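Local coordinates for protein thiosulfate sulfurtransferase (Pseudomonas aeruginosa, PDB 1YT8) that probably transfers sulfur from thiosulfate to cyanide, as rhodanese-family sulfurtransferases do, and is built from four rhodanese-like repeats, at residues 119-123 against 525-529. Residues are numbered along the deposited sequence; the frame is centred on the assembly and turned at random.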
loop_
_atom_site.group_PDB
_atom_site.type_symbol
_atom_site.label_atom_id
_atom_site.label_comp_id
_atom_site.label_asym_id
_atom_site.label_seq_id
_atom_site.Cartn_x
_atom_site.Cartn_y
_atom_site.Cartn_z
ATOM N N PHE A 119 -10.093 0.557 11.404
ATOM C CA PHE A 119 -10.720 -0.736 11.659
ATOM C C PHE A 119 -9.979 -1.457 12.784
ATOM O O PHE A 119 -10.596 -2.095 13.635
ATOM C CB PHE A 119 -10.702 -1.622 10.409
ATOM C CG PHE A 119 -11.215 -3.017 10.663
ATOM C CD1 PHE A 119 -12.564 -3.238 10.929
ATOM C CD2 PHE A 119 -10.343 -4.100 10.686
ATOM C CE1 PHE A 119 -13.042 -4.523 11.219
ATOM C CE2 PHE A 119 -10.807 -5.389 10.975
ATOM C CZ PHE A 119 -12.165 -5.597 11.243
ATOM N N GLY A 120 -8.652 -1.355 12.782
ATOM C CA GLY A 120 -7.868 -2.002 13.818
ATOM C C GLY A 120 -8.260 -1.517 15.203
ATOM O O GLY A 120 -8.364 -2.305 16.151
ATOM N N GLU A 121 -8.485 -0.214 15.324
ATOM C CA GLU A 121 -8.873 0.359 16.602
ATOM C C GLU A 121 -10.267 -0.127 16.992
ATOM O O GLU A 121 -10.543 -0.334 18.173
ATOM C CB GLU A 121 -8.843 1.889 16.536
ATOM C CG GLU A 121 -7.443 2.490 16.345
ATOM C CD GLU A 121 -6.446 2.040 17.406
ATOM O OE1 GLU A 121 -6.836 1.938 18.593
ATOM O OE2 GLU A 121 -5.268 1.802 17.058
ATOM N N LEU A 122 -11.136 -0.303 15.998
ATOM C CA LEU A 122 -12.499 -0.784 16.241
ATOM C C LEU A 122 -12.466 -2.205 16.801
ATOM O O LEU A 122 -13.253 -2.552 17.692
ATOM C CB LEU A 122 -13.316 -0.763 14.946
ATOM C CG LEU A 122 -14.792 -1.165 15.063
ATOM C CD1 LEU A 122 -15.528 -0.156 15.950
ATOM C CD2 LEU A 122 -15.426 -1.202 13.681
ATOM N N VAL A 123 -11.562 -3.027 16.274
ATOM C CA VAL A 123 -11.427 -4.398 16.745
ATOM C C VAL A 123 -11.054 -4.411 18.229
ATOM O O VAL A 123 -11.683 -5.125 19.019
ATOM C CB VAL A 123 -10.369 -5.183 15.914
ATOM C CG1 VAL A 123 -10.114 -6.553 16.535
ATOM C CG2 VAL A 123 -10.868 -5.364 14.476
ATOM N N GLY A 525 -19.469 0.796 7.402
ATOM C CA GLY A 525 -20.130 -0.499 7.409
ATOM C C GLY A 525 -19.298 -1.612 8.034
ATOM O O GLY A 525 -19.548 -2.793 7.789
ATOM N N PHE A 526 -18.306 -1.246 8.839
ATOM C CA PHE A 526 -17.458 -2.243 9.493
ATOM C C PHE A 526 -18.225 -2.972 10.588
ATOM O O PHE A 526 -19.146 -2.419 11.179
ATOM C CB PHE A 526 -16.253 -1.601 10.198
ATOM C CG PHE A 526 -15.311 -0.857 9.296
ATOM C CD1 PHE A 526 -15.283 -1.084 7.924
ATOM C CD2 PHE A 526 -14.399 0.044 9.846
ATOM C CE1 PHE A 526 -14.354 -0.427 7.109
ATOM C CE2 PHE A 526 -13.464 0.706 9.039
ATOM C CZ PHE A 526 -13.445 0.466 7.668
ATOM N N PHE A 527 -17.819 -4.205 10.864
ATOM C CA PHE A 527 -18.398 -4.994 11.948
ATOM C C PHE A 527 -17.276 -5.902 12.442
ATOM O O PHE A 527 -16.335 -6.183 11.700
ATOM C CB PHE A 527 -19.629 -5.800 11.479
ATOM C CG PHE A 527 -19.327 -6.867 10.461
ATOM C CD1 PHE A 527 -18.927 -8.139 10.859
ATOM C CD2 PHE A 527 -19.445 -6.597 9.099
ATOM C CE1 PHE A 527 -18.650 -9.129 9.915
ATOM C CE2 PHE A 527 -19.170 -7.575 8.151
ATOM C CZ PHE A 527 -18.772 -8.844 8.555
ATOM N N VAL A 528 -17.352 -6.327 13.699
ATOM C CA VAL A 528 -16.330 -7.191 14.277
ATOM C C VAL A 528 -16.997 -8.453 14.823
ATOM O O VAL A 528 -17.855 -8.377 15.704
ATOM C CB VAL A 528 -15.583 -6.470 15.423
ATOM C CG1 VAL A 528 -14.400 -7.305 15.884
ATOM C CG2 VAL A 528 -15.119 -5.088 14.954
ATOM N N ILE A 529 -16.607 -9.608 14.290
ATOM C CA ILE A 529 -17.191 -10.875 14.720
ATOM C C ILE A 529 -16.784 -11.286 16.127
ATOM O O ILE A 529 -15.760 -10.838 16.653
ATOM C CB ILE A 529 -16.828 -12.040 13.761
ATOM C CG1 ILE A 529 -15.332 -12.352 13.843
ATOM C CG2 ILE A 529 -17.224 -11.680 12.334
ATOM C CD1 ILE A 529 -14.922 -13.575 13.037
#
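Four rhodanese-like repeats, each with a five-stranded parallel sheet, make up this chain, and here its C-terminal tail, in extended conformation, lies along helix 114-127, which leads into strand 131-132, the first strand of the second sheet. The ring of F119 reaches both F526 and V528. Its edge meets the face of F526 in a T-shaped pair, centroids 5.5 Å apart and planes at 83°, while F119 CE1 comes within 3.7 Å of F527 O. G120 and E121 lie on the far side of the helix, where E121 forms a salt bridge with R196, a residue of the sulfite pocket. L122 points at the tail and touches both of the same residues, its CD2 3.6 Å from F526 CB. V123, one turn after F119, meets V528. Backbone hydrogen bonding of F527 with Q344 also ties the tail to helix 334-344, between strands 324-328 and 348-352 of the third sheet. V528 is the most deeply engaged tail residue: its CG2 lies 3.9 Å from L122 CG and 4.2 Å from V123 CA.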